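Local coordinates for protein unsaturated glucuronyl hydrolase (Streptococcus agalactiae, PDB 2ZZR) that hydrolyses unsaturated chondroitin, hyaluronan and heparin disaccharides, releasing the 4,5-unsaturated uronic acid from their non-reducing end, at residues S20-K25 with A334-L339; L98-R103 with G116-P121. All coordinates share one frame; numbering follows the deposited sequence.

Interaction 1 of 2, residues S20-K25 with A334-L339; sequences SRLLTK and AMHTML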
# COMPACT_ATOMS: atom_id res chain seq x y z
N SER A 20 25.04 0.08 -6.93
CA SER A 20 24.28 -1.06 -7.44
C SER A 20 24.04 -1.05 -8.94
O SER A 20 24.10 0.01 -9.59
CB SER A 20 22.93 -1.15 -6.73
OG SER A 20 23.10 -1.40 -5.35
N ARG A 21 23.76 -2.23 -9.49
CA ARG A 21 23.39 -2.38 -10.89
C ARG A 21 21.90 -2.11 -11.04
O ARG A 21 21.09 -2.67 -10.31
CB ARG A 21 23.67 -3.81 -11.38
CG ARG A 21 25.13 -4.22 -11.42
CD ARG A 21 25.25 -5.74 -11.32
NE ARG A 21 24.85 -6.20 -9.99
CZ ARG A 21 24.17 -7.31 -9.74
NH1 ARG A 21 23.86 -7.61 -8.49
NH2 ARG A 21 23.78 -8.11 -10.73
N LEU A 22 21.55 -1.25 -11.99
CA LEU A 22 20.14 -1.03 -12.32
C LEU A 22 19.53 -2.30 -12.91
O LEU A 22 20.20 -3.04 -13.65
CB LEU A 22 19.98 0.14 -13.30
CG LEU A 22 20.43 1.53 -12.82
CD1 LEU A 22 20.36 2.52 -13.98
CD2 LEU A 22 19.60 2.02 -11.64
N LEU A 23 18.27 -2.55 -12.59
CA LEU A 23 17.53 -3.70 -13.12
C LEU A 23 17.31 -3.57 -14.61
O LEU A 23 16.89 -2.52 -15.10
CB LEU A 23 16.19 -3.85 -12.40
CG LEU A 23 16.21 -4.50 -11.01
CD1 LEU A 23 14.89 -4.24 -10.32
CD2 LEU A 23 16.51 -6.01 -11.10
N THR A 24 17.60 -4.65 -15.34
CA THR A 24 17.43 -4.65 -16.78
C THR A 24 16.04 -5.12 -17.17
O THR A 24 15.32 -5.73 -16.37
CB THR A 24 18.48 -5.54 -17.49
OG1 THR A 24 18.22 -6.92 -17.16
CG2 THR A 24 19.89 -5.16 -17.07
N LYS A 25 15.67 -4.85 -18.42
CA LYS A 25 14.38 -5.27 -18.94
C LYS A 25 14.18 -6.79 -18.82
O LYS A 25 13.12 -7.24 -18.39
CB LYS A 25 14.19 -4.80 -20.38
CG LYS A 25 12.82 -5.09 -20.94
CD LYS A 25 12.67 -4.61 -22.36
CE LYS A 25 11.33 -5.04 -22.92
NZ LYS A 25 11.23 -4.81 -24.39
N ALA A 334 18.30 3.29 -4.98
CA ALA A 334 17.71 2.62 -3.82
C ALA A 334 16.55 1.71 -4.21
O ALA A 334 16.51 0.55 -3.80
CB ALA A 334 17.28 3.63 -2.76
N MET A 335 15.61 2.21 -5.00
CA MET A 335 14.46 1.38 -5.38
C MET A 335 14.85 0.20 -6.27
O MET A 335 14.28 -0.88 -6.15
CB MET A 335 13.32 2.21 -5.99
CG MET A 335 13.61 2.81 -7.34
SD MET A 335 12.13 3.56 -8.03
CE MET A 335 12.78 4.00 -9.65
N HIS A 336 15.85 0.39 -7.13
CA HIS A 336 16.40 -0.70 -7.93
C HIS A 336 17.04 -1.80 -7.07
O HIS A 336 16.81 -2.99 -7.32
CB HIS A 336 17.42 -0.18 -8.95
CG HIS A 336 16.81 0.26 -10.24
ND1 HIS A 336 16.19 1.48 -10.40
CD2 HIS A 336 16.74 -0.36 -11.44
CE1 HIS A 336 15.76 1.59 -11.65
NE2 HIS A 336 16.09 0.49 -12.30
N THR A 337 17.83 -1.39 -6.07
CA THR A 337 18.50 -2.34 -5.17
C THR A 337 17.48 -3.14 -4.37
O THR A 337 17.60 -4.37 -4.24
CB THR A 337 19.46 -1.63 -4.20
OG1 THR A 337 20.25 -0.67 -4.91
CG2 THR A 337 20.39 -2.63 -3.53
N MET A 338 16.47 -2.45 -3.84
CA MET A 338 15.42 -3.06 -3.03
C MET A 338 14.60 -4.04 -3.86
O MET A 338 14.37 -5.18 -3.44
CB MET A 338 14.52 -1.97 -2.43
CG MET A 338 15.26 -1.03 -1.46
SD MET A 338 14.42 0.56 -1.24
CE MET A 338 13.13 0.07 -0.11
N LEU A 339 14.18 -3.62 -5.06
CA LEU A 339 13.42 -4.49 -5.94
C LEU A 339 14.26 -5.68 -6.41
O LEU A 339 13.75 -6.80 -6.49
CB LEU A 339 12.84 -3.71 -7.12
CG LEU A 339 11.85 -4.44 -8.04
CD1 LEU A 339 10.68 -5.12 -7.29
CD2 LEU A 339 11.31 -3.48 -9.10
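H336, on helix 328-346, turns its imidazole into the bend of the extended segment 20-25 and meets two successive leucines. L22 covers one face: its CD2 methyl stands 3.6 Å from the centroid of the H336 ring and only 9° off the ring normal, a CH-pi contact almost above the centre. A branched leucine suits this place because a single methyl can be laid on the ring while the backbone runs past its edge. The ring's rotation is fixed from its own helix, where ND1 bonds to the carbonyl of K332 one turn back. The L23 and H336 side chains pass each other antiparallel, CB of L23 3.7 Å from CD2 of H336. The L23 side chain points toward the helix; chi1 of -78° sets CG anti to the carbonyl carbon, beside the backbone N. The L23 and L339 side chains cross at about a right angle, CD1 of L23 lying 3.8 Å from CG of L339. R340 and I343 of the same helix also touch this apolar end. At the other end, S20 OG and T337 OG1 lie 3.0 Å apart, close enough for a hydrogen bond, but one not settled: F17 O is a weak alternative for S20 OG, and T337 has a second conformer. T337 OG1 also bonds to Y333 O. F389 of helix 376-390 meets the H336 ring as well. The contact lies away from the active site, and it lays the chain's early loop on one of its last helices, as expected where a six-hairpin alpha/alpha barrel closes on itself.

Interaction 2 of 2, residues L98-R103 with G116-P121; sequences LSFLNR and GFLYTP
Helix segments 98-103 and 116-121 run roughly antiparallel, their directions 140° apart and their axes 10.8 Å at closest approach, with F100 facing Y119. That spacing leaves room for large side chains between the backbones. Y119 reaches across it to give its hydroxyl proton to the carbonyl of F100, OH to O 2.7 Å, at 132° to the C=O bond; a tyrosine suits the place, its ring packing while its tip serves a buried backbone oxygen. The F100 ring turns its edge to the face of Y119, a T-shaped pair with centroids 5.3 Å apart and planes at 70°. One face of F100 receives L118 O, 3.7 Å from CE2 of F100. Beyond it, the methyls of L118 meet the extended R103: CD1 sits over a face of the guanidinium, 3.8 Å from CZ of R103, and leaves the N-H groups to partners around the rim. These are carbonyls of E67, I108 and A109 and the side chain of N65, which satisfy the guanidinium's N-H donors. P121 kinks the second helix, its nitrogen making no bond to the turn before. N70 of helix 70-84 touches F100, R103 and L118, while A142 of helix 133-147 packs on Y119.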
# COMPACT_ATOMS: atom_id res chain seq x y z
N LEU A 98 -17.72 -7.85 -10.34
CA LEU A 98 -19.15 -8.01 -10.12
C LEU A 98 -19.46 -8.40 -8.67
O LEU A 98 -20.45 -7.93 -8.09
CB LEU A 98 -19.75 -9.02 -11.11
CG LEU A 98 -19.77 -8.56 -12.58
CD1 LEU A 98 -20.35 -9.65 -13.49
CD2 LEU A 98 -20.53 -7.26 -12.75
N SER A 99 -18.58 -9.22 -8.08
CA SER A 99 -18.65 -9.57 -6.67
C SER A 99 -18.47 -8.34 -5.78
O SER A 99 -19.19 -8.18 -4.79
CB SER A 99 -17.58 -10.63 -6.33
OG SER A 99 -17.54 -10.89 -4.94
N PHE A 100 -17.52 -7.48 -6.12
CA PHE A 100 -17.35 -6.22 -5.38
C PHE A 100 -18.56 -5.30 -5.50
O PHE A 100 -18.95 -4.65 -4.54
CB PHE A 100 -16.06 -5.50 -5.81
CG PHE A 100 -14.81 -6.12 -5.25
CD1 PHE A 100 -13.96 -6.88 -6.06
CD2 PHE A 100 -14.49 -5.97 -3.90
CE1 PHE A 100 -12.81 -7.46 -5.54
CE2 PHE A 100 -13.35 -6.56 -3.37
CZ PHE A 100 -12.50 -7.31 -4.19
N LEU A 101 -19.17 -5.27 -6.68
CA LEU A 101 -20.41 -4.52 -6.87
C LEU A 101 -21.52 -5.09 -5.97
O LEU A 101 -22.26 -4.33 -5.34
CB LEU A 101 -20.84 -4.54 -8.34
CG LEU A 101 -22.06 -3.70 -8.75
CD1 LEU A 101 -22.09 -2.30 -8.14
CD2 LEU A 101 -22.14 -3.61 -10.27
N ASN A 102 -21.62 -6.41 -5.91
CA ASN A 102 -22.57 -7.06 -5.00
C ASN A 102 -22.31 -6.68 -3.54
O ASN A 102 -23.24 -6.40 -2.77
CB ASN A 102 -22.54 -8.57 -5.16
CG ASN A 102 -23.48 -9.28 -4.19
OD1 ASN A 102 -23.06 -9.75 -3.13
ND2 ASN A 102 -24.76 -9.32 -4.53
N ARG A 103 -21.03 -6.68 -3.17
CA ARG A 103 -20.61 -6.39 -1.80
C ARG A 103 -21.01 -4.99 -1.34
O ARG A 103 -21.47 -4.81 -0.20
CB ARG A 103 -19.10 -6.62 -1.65
CG ARG A 103 -18.62 -6.52 -0.21
CD ARG A 103 -17.16 -6.90 -0.08
NE ARG A 103 -16.68 -6.68 1.29
CZ ARG A 103 -15.44 -6.91 1.70
NH1 ARG A 103 -14.52 -7.39 0.86
NH2 ARG A 103 -15.12 -6.67 2.96
N GLY A 116 -10.75 1.74 -0.18
CA GLY A 116 -9.77 1.96 -1.24
C GLY A 116 -8.95 0.72 -1.55
O GLY A 116 -8.82 0.34 -2.71
N PHE A 117 -8.40 0.09 -0.52
CA PHE A 117 -7.69 -1.18 -0.71
C PHE A 117 -8.56 -2.20 -1.44
O PHE A 117 -8.07 -2.96 -2.28
CB PHE A 117 -7.26 -1.80 0.63
CG PHE A 117 -6.05 -1.15 1.26
CD1 PHE A 117 -5.98 -1.00 2.64
CD2 PHE A 117 -4.97 -0.73 0.49
CE1 PHE A 117 -4.87 -0.42 3.24
CE2 PHE A 117 -3.85 -0.15 1.09
CZ PHE A 117 -3.79 -0.00 2.46
N LEU A 118 -9.85 -2.22 -1.11
CA LEU A 118 -10.78 -3.18 -1.69
C LEU A 118 -11.17 -2.84 -3.12
O LEU A 118 -11.13 -3.71 -4.00
CB LEU A 118 -12.04 -3.30 -0.82
CG LEU A 118 -11.85 -4.15 0.44
CD1 LEU A 118 -13.05 -4.00 1.37
CD2 LEU A 118 -11.61 -5.63 0.11
N TYR A 119 -11.53 -1.58 -3.36
CA TYR A 119 -12.16 -1.18 -4.62
C TYR A 119 -11.22 -0.59 -5.66
O TYR A 119 -11.50 -0.67 -6.85
CB TYR A 119 -13.38 -0.28 -4.36
CG TYR A 119 -14.54 -1.11 -3.85
CD1 TYR A 119 -15.52 -1.57 -4.72
CD2 TYR A 119 -14.61 -1.49 -2.51
CE1 TYR A 119 -16.57 -2.37 -4.26
CE2 TYR A 119 -15.65 -2.29 -2.04
CZ TYR A 119 -16.62 -2.72 -2.92
OH TYR A 119 -17.65 -3.53 -2.47
N THR A 120 -10.11 -0.01 -5.22
CA THR A 120 -9.17 0.61 -6.16
C THR A 120 -8.45 -0.40 -7.09
O THR A 120 -8.49 -0.21 -8.32
CB THR A 120 -8.16 1.54 -5.44
OG1 THR A 120 -8.88 2.58 -4.77
CG2 THR A 120 -7.18 2.15 -6.46
N PRO A 121 -7.80 -1.44 -6.54
CA PRO A 121 -7.09 -2.40 -7.39
C PRO A 121 -8.01 -3.38 -8.12
O PRO A 121 -7.54 -4.14 -8.96
CB PRO A 121 -6.20 -3.17 -6.41
CG PRO A 121 -6.29 -2.41 -5.10
CD PRO A 121 -7.63 -1.78 -5.11

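Overall arrangement
Interactions 1 and 2 lie on opposite sides of the chain's centre, with centres 33 Å apart and nearest atoms about 17 Å apart, so they do not touch. In sequence, interaction 2 is nested within the long loop closed by interaction 1: interaction 2 joins two successive helices, whereas interaction 1 brings the N-terminal loop against a helix late in the chain. They also differ in their relation to catalysis. The L118 side chain lies about 5 Å from that of D114, the likely nucleophile, and about 10 Å from that of D174, the likely proton donor. F117 beside it touches D174 and meets W250, a probable substrate-binding residue. Interaction 1 belongs to the barrel's periphery.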